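Local coordinates for protein SGNH-hydrolase family esterase (PDB 7C2A) that probably hydrolyses ester bonds, possibly those of lysophospholipids, as a marine bacterial esterase of the SGNH-hydrolase (GDSL-like) family, at residues Glu25-Pro28 / Ala29-Thr33; Gly80-Asp83 / Leu84-Gly87; Ser89-Glu92 / Ala93-Asn96; Ala124-Gln127 / Arg128-Gly132; Pro135-Ala138 / Glu139-Ala143. One frame throughout, in Å; residues are numbered along the deposited sequence.

Overall arrangement
All five contacts are local turns of helices packed around a five-stranded parallel sheet. Contact 2 holds the sequence GGND, which matches the GxND motif of SGNH hydrolases and so probably lies at the active site; the side chain of L85 in it is about 9 Å from a bound cadmium ion. Contacts 3 and 4 adjoin it, with centres about 10 and 12 Å from its own, and all three touch one another. Contact 5 leans on contact 3 through R94 and follows contact 4 along the chain. Contact 1 stands apart, its centre about 28 Å from that of contact 3 and about 30 Å from that of contact 4, across the centre of the chain.

Contact 1: Glu25-Pro28 / Ala29-Thr33; sequences ESYP and AKLET
From the N-cap residue S26 the chain enters helix 27-35, and three successive i to i+4 bonds set its first turn: the amides of K30, L31 and E32 return to the carbonyls of S26, Y27 and P28. The first is nearly straight, K30 N meeting S26 O at 2.9 Å with an angle of 166° at the hydrogen, and L31 N reaches Y27 O at 2.8 Å. P28 has no N-H to give, but in this first turn no earlier helical carbonyl would have received it; its ring rests on I44 and N46 of strand 42-48.

One turn apart, Y27 and L31 form the apolar pair. L31 sends CG opposite its backbone N (chi1 174°), so that its methyl CD2 arrives at Y27 CE1, 3.7 Å away, and at Y27 OH, 3.8 Å away, while its CB stands over one face of the ring. The same tyrosine meets F149 edge-to-face and F16 in a nearly parallel fashion.

K30 follows a different course. Its CG, set opposite the carbonyl carbon (chi1 -72°), runs 3.9 Å from E25 O, and bends at chi2 and chi4 then carry NZ to a water that joins the two residues: K30 NZ donates to it at 2.7 Å, and it donates to E25 O at 2.8 Å. E25 OE1 accepts from D22 N. At 5.7 Å from E25 OE2, K30 NZ is too far for a salt bridge, and any attraction between the two charges is probably modest and shared with solvent.

Contact 2: Gly80-Asp83 / Leu84-Gly87; sequences GGND and LLRG
Buried L84 makes the tight part of this short helical turn by folding back over G80 and G81. Its CB lies 3.2 Å from G81 O, and its branch reaches over the start of the turn until CD1 is 3.9 Å from G81 CA. Backbone bonds draw the same residues together: L84 N meets G80 O at 3.1 Å, and L85 N meets G81 O at 3.0 Å. At G80 the backbone angles (phi 126°) would jam a CB against the preceding carbonyl, whereas G81 would have room for one.

N82 is tied down from outside, its ND2 held by D52 O. Within the turn, N82 OD1 meets the methyl CD2 of L85 at 3.5 Å, although the placement of that exposed leucine side chain, which touches a crystal neighbour, is doubtful. The solvent side belongs to L85, R86 and G87. R86 runs out as an extended chain whose CB and CG pass N82 O before the guanidinium reaches the exposed side. R86 N bonds to N82 O and weakly to D83 O, after which G87, with positive phi, ends the helix in a Schellman motif, its amide meeting L84 O at 2.8 Å.

G80 to D83 spell the GxND motif, whose asparagine contributes to the oxyanion hole in SGNH relatives; N82 probably has that place here. The turn comes just after strand 74-78, in the middle of the sheet. L84 faces Y126 and F130 of helix 124-131, while D83 turns to T54, at the start of helix 54-66, and to A93 of helix 90-106.

Contact 3: Ser89-Glu92 / Ala93-Asn96; sequences SPAE and ARQN
A93 N bonds to the carbonyl of S89, the N-cap residue of helix 90-106, where four carbonyls and the amide of E92 find partners within the turn. The carbonyls of S89, P90, A91 and E92 accept in turn from the amides of A93, R94, Q95 and N96; A93 N to S89 O is 3.1 Å, R94 N to P90 O 2.9 Å and N96 N to E92 O 2.9 Å. Of the donors ahead of them, E92 N is taken by the N-cap side chain, S89 OG accepting it at 3.0 Å with an angle of 164°. P90 brings no N-H to be satisfied.

Two side-chain amides lie near these carbonyls without bonding to them. NE2 of Q95 is 3.3 Å from A91 O, and ND2 of N96 is as far from E92 O, both at poor angles. ND2 of N96 bonds instead to T54 OG1, reaching across to helix 54-66. A leucine in place of N96 would probably leave T54 OG1 without this donor and cut the polar tie between the two helices.

R94 folds at chi3 (57°), which carries its guanidinium back along the helix until one face lies over A91 CA and NH1 comes 3.6 Å from A91 CB. I133, Y136 and L137 also pack against this arginine. Q95 and E92 pass each other at the surface, with E92 CG 4.0 Å from Q95 OE1.

Serine followed by proline, with OG holding the amide three residues on, is a classic N-cap. The reciprocal half of a capping box is missing, because the carboxylate of E92 extends away from S89 N.

Contact 4: Ala124-Gln127 / Arg128-Gly132; sequences AKYQ and REFDG
Q127 reaches D131 by placing CG opposite its backbone N (chi1 164°) and then turning sharply at chi2 (-92°), away from a staggered value, while D131 swings its carboxylate back along the helix. NE2 of Q127 then donates to D131 OD2 at 2.9 Å, almost straight at 175°. The acceptor lies in the plane of the Q127 amide, yet the N-H comes down on OD2 from above the carboxylate plane. The other oxygen, D131 OD1, takes the amide of A118, so the carboxylate is gripped from two directions. A leucine at Q127 would probably leave D131 OD2 without its donor and the carboxylate freer to turn about its remaining bond.

On another side R128 bends at chi3 and lays one guanidinium face over A124 O, the carbonyl that also accepts R128 N at 2.9 Å. NH1 stops 4.0 Å from A124 CB and NH2 3.8 Å from K125 CA, a mostly solvent-facing fold-back.

Y126 and F130 lie side by side one turn apart and point the same way, Y126 CE1 being 3.9 Å from F130 CB; Y126 OH is bonded to L88 O. These aromatics form the inward side of helix 124-131, toward helix 81-85. Y126 and E129 lean on P90 at the start of helix 90-106, and D131 fastens the helix to the loop that leaves strand 111-114.

Contact 5: Pro135-Ala138 / Glu139-Ala143; sequences PYLA and EKYDA
A138 O closes a Schellman motif at the end of helix 133-140, made possible by the positive phi of D142 (51°). A143 N approaches this carbonyl in its plane, on a lone pair, at 2.9 Å, and a weak bond from D142 N to E139 O, 3.4 Å, completes the motif. A143 thereby turns its CB back toward A138 just before strand 144-146 begins.

Y141 is the last link of the regular bonding, its amide reaching L137 O at 3.0 Å. The ring stands beside the same oxygen, with CD2 at its edge 3.4 Å from L137 O, and CE2 meets L137 CD2 at 4.0 Å. K140 CG lies over one ring face of Y141, and Y141 OH is hydrogen-bonded to E102 OE2 on helix 90-106.

Further out, K140 runs fully extended alongside Y136, both leaving the helix in the same direction; the aliphatic CD of K140 is 3.7 Å from Y136 OH.

The chemistry divides by depth: the outer pair offers mainly CH contacts, whereas buried Y141 joins apolar packing on L137 to one hydrogen bond with a carboxylate, which is likely to fix the rotation of its hydroxyl.

Contact 1: Glu25-Pro28 / Ala29-Thr33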
loop_
_atom_site.group_PDB
_atom_site.type_symbol
_atom_site.label_atom_id
_atom_site.label_comp_id
_atom_site.label_asym_id
_atom_site.label_seq_id
_atom_site.Cartn_x
_atom_site.Cartn_y
_atom_site.Cartn_z
ATOM N N GLU A 25 2.435 -11.348 11.970
ATOM C CA GLU A 25 2.613 -11.794 10.597
ATOM C C GLU A 25 2.681 -10.658 9.584
ATOM O O GLU A 25 2.974 -10.919 8.415
ATOM C CB GLU A 25 1.492 -12.760 10.201
ATOM C CG GLU A 25 1.483 -14.058 11.009
ATOM C CD GLU A 25 0.362 -15.000 10.609
ATOM O OE1 GLU A 25 -0.675 -14.525 10.108
ATOM O OE2 GLU A 25 0.522 -16.224 10.796
ATOM N N SER A 26 2.437 -9.415 9.992
ATOM C CA SER A 26 2.449 -8.315 9.035
ATOM C C SER A 26 3.857 -8.068 8.516
ATOM O O SER A 26 4.859 -8.448 9.128
ATOM C CB SER A 26 1.939 -7.027 9.684
ATOM O OG SER A 26 2.886 -6.493 10.597
ATOM N N TYR A 27 3.914 -7.411 7.362
ATOM C CA TYR A 27 5.194 -7.045 6.761
ATOM C C TYR A 27 6.108 -6.277 7.710
ATOM O O TYR A 27 7.289 -6.643 7.817
ATOM C CB TYR A 27 4.970 -6.358 5.404
ATOM C CG TYR A 27 6.244 -5.834 4.796
ATOM C CD1 TYR A 27 6.693 -4.550 5.072
ATOM C CD2 TYR A 27 7.005 -6.624 3.955
ATOM C CE1 TYR A 27 7.856 -4.078 4.538
ATOM C CE2 TYR A 27 8.176 -6.155 3.417
ATOM C CZ TYR A 27 8.602 -4.876 3.706
ATOM O OH TYR A 27 9.761 -4.350 3.197
ATOM N N PRO A 28 5.656 -5.229 8.417
ATOM C CA PRO A 28 6.582 -4.536 9.331
ATOM C C PRO A 28 7.123 -5.439 10.426
ATOM O O PRO A 28 8.318 -5.361 10.751
ATOM C CB PRO A 28 5.743 -3.360 9.854
ATOM C CG PRO A 28 4.745 -3.121 8.748
ATOM C CD PRO A 28 4.381 -4.502 8.293
ATOM N N ALA A 29 6.279 -6.307 10.988
ATOM C CA ALA A 29 6.742 -7.201 12.047
ATOM C C ALA A 29 7.764 -8.202 11.525
ATOM O O ALA A 29 8.788 -8.455 12.173
ATOM C CB ALA A 29 5.557 -7.934 12.678
ATOM N N LYS A 30 7.507 -8.788 10.357
ATOM C CA LYS A 30 8.446 -9.764 9.824
ATOM C C LYS A 30 9.709 -9.093 9.312
ATOM O O LYS A 30 10.799 -9.672 9.394
ATOM C CB LYS A 30 7.773 -10.602 8.736
ATOM C CG LYS A 30 6.753 -11.599 9.286
ATOM C CD LYS A 30 7.445 -12.688 10.113
ATOM C CE LYS A 30 6.471 -13.720 10.666
ATOM N NZ LYS A 30 5.901 -14.622 9.624
ATOM N N LEU A 31 9.588 -7.866 8.791
ATOM C CA LEU A 31 10.768 -7.119 8.386
ATOM C C LEU A 31 11.666 -6.825 9.581
ATOM O O LEU A 31 12.891 -6.935 9.490
ATOM C CB LEU A 31 10.344 -5.820 7.704
ATOM C CG LEU A 31 11.428 -4.819 7.328
ATOM C CD1 LEU A 31 12.371 -5.410 6.304
ATOM C CD2 LEU A 31 10.775 -3.553 6.800
ATOM N N GLU A 32 11.071 -6.447 10.707
ATOM C CA GLU A 32 11.855 -6.187 11.907
ATOM C C GLU A 32 12.716 -7.391 12.268
ATOM O O GLU A 32 13.913 -7.254 12.548
ATOM C CB GLU A 32 10.917 -5.827 13.053
ATOM C CG GLU A 32 11.644 -5.436 14.315
ATOM C CD GLU A 32 10.706 -4.971 15.412
ATOM O OE1 GLU A 32 9.925 -4.009 15.216
ATOM O OE2 GLU A 32 10.750 -5.574 16.501
ATOM N N THR A 33 12.128 -8.586 12.247
ATOM C CA THR A 33 12.892 -9.786 12.564
ATOM C C THR A 33 13.980 -10.040 11.530
ATOM O O THR A 33 15.121 -10.369 11.888
ATOM C CB THR A 33 11.949 -10.982 12.661
ATOM O OG1 THR A 33 11.001 -10.754 13.705
ATOM C CG2 THR A 33 12.726 -12.255 12.957
HETATM O O HOH W 1 4.171 -13.385 7.884
#

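Contact 2: Gly80-Asp83 / Leu84-Gly87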
loop_
_atom_site.group_PDB
_atom_site.type_symbol
_atom_site.label_atom_id
_atom_site.label_comp_id
_atom_site.label_asym_id
_atom_site.label_seq_id
_atom_site.Cartn_x
_atom_site.Cartn_y
_atom_site.Cartn_z
ATOM N N GLY A 80 -0.950 4.439 -2.192
ATOM C CA GLY A 80 -1.407 4.656 -3.554
ATOM C C GLY A 80 -2.262 3.523 -4.070
ATOM O O GLY A 80 -3.077 3.710 -4.980
ATOM N N GLY A 81 -2.090 2.334 -3.496
ATOM C CA GLY A 81 -2.910 1.211 -3.910
ATOM C C GLY A 81 -4.396 1.473 -3.752
ATOM O O GLY A 81 -5.198 1.076 -4.599
ATOM N N ASN A 82 -4.781 2.167 -2.680
ATOM C CA ASN A 82 -6.227 2.444 -2.460
ATOM C C ASN A 82 -6.718 3.488 -3.469
ATOM O O ASN A 82 -7.885 3.413 -3.857
ATOM C CB ASN A 82 -6.550 2.752 -1.000
ATOM C CG ASN A 82 -6.510 1.489 -0.171
ATOM O OD1 ASN A 82 -7.231 0.536 -0.440
ATOM N ND2 ASN A 82 -5.638 1.460 0.812
ATOM N N ASP A 83 -5.853 4.421 -3.871
ATOM C CA ASP A 83 -6.234 5.397 -4.928
ATOM C C ASP A 83 -6.563 4.598 -6.195
ATOM O O ASP A 83 -7.573 4.895 -6.831
ATOM C CB ASP A 83 -5.139 6.437 -5.183
ATOM C CG ASP A 83 -4.783 7.275 -3.966
ATOM O OD1 ASP A 83 -4.514 6.679 -2.908
ATOM O OD2 ASP A 83 -4.771 8.510 -4.097
ATOM N N LEU A 84 -5.713 3.628 -6.548
ATOM C CA LEU A 84 -5.969 2.744 -7.719
ATOM C C LEU A 84 -7.330 2.057 -7.550
ATOM O O LEU A 84 -8.128 2.070 -8.499
ATOM C CB LEU A 84 -4.906 1.645 -7.751
ATOM C CG LEU A 84 -3.491 2.080 -8.096
ATOM C CD1 LEU A 84 -2.491 0.975 -7.780
ATOM C CD2 LEU A 84 -3.414 2.472 -9.557
ATOM N N LEU A 85 -7.568 1.459 -6.383
ATOM C CA LEU A 85 -8.821 0.695 -6.129
ATOM C C LEU A 85 -10.058 1.585 -6.280
ATOM O O LEU A 85 -11.123 1.050 -6.608
ATOM C CB LEU A 85 -8.737 0.053 -4.743
ATOM C CG LEU A 85 -7.915 -1.235 -4.697
ATOM C CD1 LEU A 85 -6.794 -1.223 -5.724
ATOM C CD2 LEU A 85 -7.369 -1.505 -3.308
ATOM N N ARG A 86 -9.933 2.875 -5.976
ATOM C CA ARG A 86 -11.030 3.811 -6.157
ATOM C C ARG A 86 -11.039 4.454 -7.542
ATOM O O ARG A 86 -11.914 5.280 -7.810
ATOM C CB ARG A 86 -10.991 4.892 -5.074
ATOM C CG ARG A 86 -11.297 4.400 -3.658
ATOM C CD ARG A 86 -11.065 5.516 -2.644
ATOM N NE ARG A 86 -11.356 5.102 -1.275
ATOM C CZ ARG A 86 -12.550 5.219 -0.703
ATOM N NH1 ARG A 86 -12.730 4.819 0.549
ATOM N NH2 ARG A 86 -13.565 5.735 -1.384
ATOM N N GLY A 87 -10.102 4.093 -8.424
ATOM C CA GLY A 87 -10.002 4.706 -9.740
ATOM C C GLY A 87 -9.633 6.173 -9.744
ATOM O O GLY A 87 -9.926 6.881 -10.718
#

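Contact 3: Ser89-Glu92 / Ala93-Asn96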
loop_
_atom_site.group_PDB
_atom_site.type_symbol
_atom_site.label_atom_id
_atom_site.label_comp_id
_atom_site.label_asym_id
_atom_site.label_seq_id
_atom_site.Cartn_x
_atom_site.Cartn_y
_atom_site.Cartn_z
ATOM N N SER A 89 -7.585 9.881 -9.569
ATOM C CA SER A 89 -6.599 10.555 -10.397
ATOM C C SER A 89 -5.181 10.157 -9.985
ATOM O O SER A 89 -4.799 10.364 -8.821
ATOM C CB SER A 89 -6.765 12.059 -10.196
ATOM O OG SER A 89 -5.624 12.743 -10.678
ATOM N N PRO A 90 -4.362 9.645 -10.907
ATOM C CA PRO A 90 -2.947 9.433 -10.562
ATOM C C PRO A 90 -2.209 10.725 -10.263
ATOM O O PRO A 90 -1.304 10.743 -9.420
ATOM C CB PRO A 90 -2.378 8.745 -11.808
ATOM C CG PRO A 90 -3.554 8.128 -12.466
ATOM C CD PRO A 90 -4.697 9.064 -12.220
ATOM N N ALA A 91 -2.582 11.809 -10.948
ATOM C CA ALA A 91 -1.919 13.115 -10.717
ATOM C C ALA A 91 -2.167 13.555 -9.267
ATOM O O ALA A 91 -1.238 14.028 -8.621
ATOM C CB ALA A 91 -2.432 14.136 -11.709
ATOM N N GLU A 92 -3.394 13.393 -8.781
ATOM C CA GLU A 92 -3.706 13.789 -7.382
ATOM C C GLU A 92 -2.963 12.871 -6.402
ATOM O O GLU A 92 -2.535 13.358 -5.359
ATOM C CB GLU A 92 -5.216 13.819 -7.171
ATOM C CG GLU A 92 -5.891 14.881 -8.026
ATOM C CD GLU A 92 -7.372 15.030 -7.754
ATOM O OE1 GLU A 92 -7.840 14.440 -6.786
ATOM O OE2 GLU A 92 -8.054 15.727 -8.518
ATOM N N ALA A 93 -2.847 11.582 -6.721
ATOM C CA ALA A 93 -2.077 10.686 -5.856
ATOM C C ALA A 93 -0.628 11.150 -5.758
ATOM O O ALA A 93 -0.032 11.162 -4.670
ATOM C CB ALA A 93 -2.155 9.250 -6.388
ATOM N N ARG A 94 -0.051 11.553 -6.894
ATOM C CA ARG A 94 1.310 12.078 -6.901
ATOM C C ARG A 94 1.430 13.329 -6.044
ATOM O O ARG A 94 2.404 13.489 -5.300
ATOM C CB ARG A 94 1.729 12.382 -8.337
ATOM C CG ARG A 94 3.174 12.826 -8.484
ATOM C CD ARG A 94 3.514 13.141 -9.943
ATOM N NE ARG A 94 2.610 14.156 -10.466
ATOM C CZ ARG A 94 1.902 14.045 -11.588
ATOM N NH1 ARG A 94 1.081 15.025 -11.943
ATOM N NH2 ARG A 94 2.018 12.973 -12.356
ATOM N N GLN A 95 0.456 14.238 -6.154
ATOM C CA GLN A 95 0.472 15.458 -5.354
ATOM C C GLN A 95 0.368 15.146 -3.869
ATOM O O GLN A 95 1.075 15.741 -3.051
ATOM C CB GLN A 95 -0.694 16.346 -5.770
ATOM C CG GLN A 95 -0.639 16.851 -7.199
ATOM C CD GLN A 95 -2.021 17.180 -7.758
ATOM O OE1 GLN A 95 -2.969 17.429 -7.007
ATOM N NE2 GLN A 95 -2.138 17.176 -9.082
ATOM N N ASN A 96 -0.517 14.218 -3.503
ATOM C CA ASN A 96 -0.666 13.868 -2.095
ATOM C C ASN A 96 0.600 13.220 -1.555
ATOM O O ASN A 96 1.070 13.567 -0.461
ATOM C CB ASN A 96 -1.863 12.933 -1.918
ATOM C CG ASN A 96 -3.185 13.593 -2.224
ATOM O OD1 ASN A 96 -3.307 14.823 -2.180
ATOM N ND2 ASN A 96 -4.189 12.785 -2.514
#

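Contact 4: Ala124-Gln127 / Arg128-Gly132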
loop_
_atom_site.group_PDB
_atom_site.type_symbol
_atom_site.label_atom_id
_atom_site.label_comp_id
_atom_site.label_asym_id
_atom_site.label_seq_id
_atom_site.Cartn_x
_atom_site.Cartn_y
_atom_site.Cartn_z
ATOM N N ALA A 124 -4.367 0.908 -20.241
ATOM C CA ALA A 124 -2.936 1.261 -20.380
ATOM C C ALA A 124 -2.692 2.745 -20.084
ATOM O O ALA A 124 -1.657 3.065 -19.508
ATOM C CB ALA A 124 -2.458 0.899 -21.764
ATOM N N LYS A 125 -3.604 3.623 -20.496
ATOM C CA LYS A 125 -3.375 5.074 -20.269
ATOM C C LYS A 125 -3.274 5.351 -18.764
ATOM O O LYS A 125 -2.323 6.003 -18.338
ATOM C CB LYS A 125 -4.495 5.894 -20.907
ATOM C CG LYS A 125 -4.337 7.399 -20.745
ATOM C CD LYS A 125 -5.336 8.160 -21.583
ATOM C CE LYS A 125 -5.269 9.657 -21.386
ATOM N NZ LYS A 125 -6.193 10.355 -22.312
ATOM N N TYR A 126 -4.248 4.868 -18.000
ATOM C CA TYR A 126 -4.221 5.078 -16.533
ATOM C C TYR A 126 -3.019 4.346 -15.923
ATOM O O TYR A 126 -2.312 4.924 -15.097
ATOM C CB TYR A 126 -5.516 4.545 -15.921
ATOM C CG TYR A 126 -5.630 4.751 -14.435
ATOM C CD1 TYR A 126 -4.921 3.962 -13.545
ATOM C CD2 TYR A 126 -6.450 5.738 -13.921
ATOM C CE1 TYR A 126 -5.017 4.162 -12.178
ATOM C CE2 TYR A 126 -6.567 5.948 -12.557
ATOM C CZ TYR A 126 -5.849 5.150 -11.685
ATOM O OH TYR A 126 -5.945 5.316 -10.334
ATOM N N GLN A 127 -2.805 3.096 -16.333
ATOM C CA GLN A 127 -1.720 2.271 -15.736
ATOM C C GLN A 127 -0.355 2.941 -15.941
ATOM O O GLN A 127 0.405 3.031 -14.984
ATOM C CB GLN A 127 -1.777 0.849 -16.289
ATOM C CG GLN A 127 -0.501 0.059 -16.043
ATOM C CD GLN A 127 0.445 0.205 -17.207
ATOM O OE1 GLN A 127 0.039 0.178 -18.363
ATOM N NE2 GLN A 127 1.719 0.370 -16.903
ATOM N N ARG A 128 -0.064 3.410 -17.149
ATOM C CA ARG A 128 1.260 4.046 -17.374
ATOM C C ARG A 128 1.381 5.301 -16.504
ATOM O O ARG A 128 2.444 5.522 -15.921
ATOM C CB ARG A 128 1.425 4.425 -18.847
ATOM C CG ARG A 128 1.729 3.248 -19.763
ATOM C CD ARG A 128 1.924 3.748 -21.182
ATOM N NE ARG A 128 0.718 4.352 -21.728
ATOM C CZ ARG A 128 0.087 3.910 -22.801
ATOM N NH1 ARG A 128 0.547 2.852 -23.443
ATOM N NH2 ARG A 128 -1.005 4.520 -23.222
ATOM N N GLU A 129 0.315 6.095 -16.435
ATOM C CA GLU A 129 0.357 7.351 -15.641
ATOM C C GLU A 129 0.553 7.026 -14.157
ATOM O O GLU A 129 1.413 7.634 -13.521
ATOM C CB GLU A 129 -0.927 8.158 -15.845
ATOM C CG GLU A 129 -0.818 9.567 -15.290
ATOM C CD GLU A 129 -2.100 10.378 -15.242
ATOM O OE1 GLU A 129 -3.107 9.950 -15.826
ATOM O OE2 GLU A 129 -2.076 11.437 -14.610
ATOM N N PHE A 130 -0.192 6.048 -13.650
ATOM C CA PHE A 130 -0.078 5.714 -12.213
ATOM C C PHE A 130 1.309 5.144 -11.901
ATOM O O PHE A 130 1.950 5.596 -10.946
ATOM C CB PHE A 130 -1.153 4.695 -11.839
ATOM C CG PHE A 130 -1.036 4.233 -10.414
ATOM C CD1 PHE A 130 -1.617 4.966 -9.397
ATOM C CD2 PHE A 130 -0.307 3.098 -10.088
ATOM C CE1 PHE A 130 -1.500 4.558 -8.079
ATOM C CE2 PHE A 130 -0.192 2.690 -8.770
ATOM C CZ PHE A 130 -0.791 3.420 -7.769
ATOM N N ASP A 131 1.776 4.202 -12.718
ATOM C CA ASP A 131 3.048 3.554 -12.423
ATOM C C ASP A 131 4.190 4.559 -12.396
ATOM O O ASP A 131 5.126 4.419 -11.598
ATOM C CB ASP A 131 3.356 2.474 -13.465
ATOM C CG ASP A 131 2.483 1.248 -13.331
ATOM O OD1 ASP A 131 1.605 1.195 -12.449
ATOM O OD2 ASP A 131 2.694 0.324 -14.142
ATOM N N GLY A 132 4.128 5.583 -13.249
ATOM C CA GLY A 132 5.224 6.533 -13.346
ATOM C C GLY A 132 5.333 7.506 -12.189
ATOM O O GLY A 132 6.345 8.206 -12.083
#

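Contact 5: Pro135-Ala138 / Glu139-Ala143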
loop_
_atom_site.group_PDB
_atom_site.type_symbol
_atom_site.label_atom_id
_atom_site.label_comp_id
_atom_site.label_asym_id
_atom_site.label_seq_id
_atom_site.Cartn_x
_atom_site.Cartn_y
_atom_site.Cartn_z
ATOM N N PRO A 135 8.719 6.516 -9.650
ATOM C CA PRO A 135 10.066 6.979 -10.021
ATOM C C PRO A 135 10.179 8.488 -10.039
ATOM O O PRO A 135 11.234 9.032 -9.685
ATOM C CB PRO A 135 10.299 6.364 -11.409
ATOM C CG PRO A 135 9.334 5.257 -11.519
ATOM C CD PRO A 135 8.157 5.610 -10.671
ATOM N N TYR A 136 9.112 9.187 -10.420
ATOM C CA TYR A 136 9.142 10.641 -10.396
ATOM C C TYR A 136 9.354 11.151 -8.975
ATOM O O TYR A 136 10.193 12.030 -8.730
ATOM C CB TYR A 136 7.842 11.195 -10.975
ATOM C CG TYR A 136 7.715 12.685 -10.804
ATOM C CD1 TYR A 136 8.266 13.556 -11.736
ATOM C CD2 TYR A 136 7.049 13.221 -9.716
ATOM C CE1 TYR A 136 8.160 14.921 -11.583
ATOM C CE2 TYR A 136 6.937 14.592 -9.555
ATOM C CZ TYR A 136 7.496 15.427 -10.495
ATOM O OH TYR A 136 7.387 16.790 -10.339
ATOM N N LEU A 137 8.584 10.622 -8.022
ATOM C CA LEU A 137 8.683 11.077 -6.639
ATOM C C LEU A 137 10.038 10.741 -6.034
ATOM O O LEU A 137 10.603 11.547 -5.284
ATOM C CB LEU A 137 7.582 10.431 -5.805
ATOM C CG LEU A 137 6.163 10.914 -6.086
ATOM C CD1 LEU A 137 5.147 9.892 -5.572
ATOM C CD2 LEU A 137 5.925 12.285 -5.460
ATOM N N ALA A 138 10.557 9.543 -6.320
ATOM C CA ALA A 138 11.839 9.149 -5.749
ATOM C C ALA A 138 12.947 10.083 -6.210
ATOM O O ALA A 138 13.807 10.480 -5.415
ATOM C CB ALA A 138 12.154 7.699 -6.118
ATOM N N GLU A 139 12.950 10.442 -7.492
ATOM C CA GLU A 139 13.953 11.379 -7.988
ATOM C C GLU A 139 13.769 12.747 -7.353
ATOM O O GLU A 139 14.730 13.356 -6.867
ATOM C CB GLU A 139 13.852 11.486 -9.509
ATOM C CG GLU A 139 15.103 12.048 -10.180
ATOM C CD GLU A 139 15.166 13.566 -10.154
ATOM O OE1 GLU A 139 14.108 14.208 -9.976
ATOM O OE2 GLU A 139 16.275 14.118 -10.323
ATOM N N LYS A 140 12.532 13.241 -7.337
ATOM C CA LYS A 140 12.303 14.607 -6.890
ATOM C C LYS A 140 12.684 14.787 -5.431
ATOM O O LYS A 140 13.250 15.819 -5.051
ATOM C CB LYS A 140 10.842 14.978 -7.116
ATOM C CG LYS A 140 10.517 16.397 -6.700
ATOM C CD LYS A 140 9.112 16.791 -7.105
ATOM C CE LYS A 140 8.749 18.166 -6.561
ATOM N NZ LYS A 140 7.425 18.616 -7.064
ATOM N N TYR A 141 12.393 13.794 -4.594
ATOM C CA TYR A 141 12.581 13.919 -3.158
ATOM C C TYR A 141 13.801 13.168 -2.648
ATOM O O TYR A 141 13.934 12.983 -1.434
ATOM C CB TYR A 141 11.297 13.530 -2.418
ATOM C CG TYR A 141 10.202 14.515 -2.727
ATOM C CD1 TYR A 141 10.204 15.772 -2.147
ATOM C CD2 TYR A 141 9.212 14.223 -3.650
ATOM C CE1 TYR A 141 9.232 16.697 -2.451
ATOM C CE2 TYR A 141 8.229 15.142 -3.958
ATOM C CZ TYR A 141 8.240 16.384 -3.353
ATOM O OH TYR A 141 7.260 17.301 -3.667
ATOM N N ASP A 142 14.700 12.760 -3.544
ATOM C CA ASP A 142 15.930 12.057 -3.176
ATOM C C ASP A 142 15.637 10.878 -2.255
ATOM O O ASP A 142 16.274 10.686 -1.216
ATOM C CB ASP A 142 16.964 13.004 -2.564
ATOM C CG ASP A 142 17.350 14.134 -3.502
ATOM O OD1 ASP A 142 17.662 13.848 -4.677
ATOM O OD2 ASP A 142 17.347 15.305 -3.064
ATOM N N ALA A 143 14.642 10.092 -2.641
ATOM C CA ALA A 143 14.235 8.924 -1.883
ATOM C C ALA A 143 14.720 7.672 -2.590
ATOM O O ALA A 143 14.765 7.616 -3.822
ATOM C CB ALA A 143 12.715 8.871 -1.761
HETATM O O HOH W 2 11.510 13.763 -10.698
#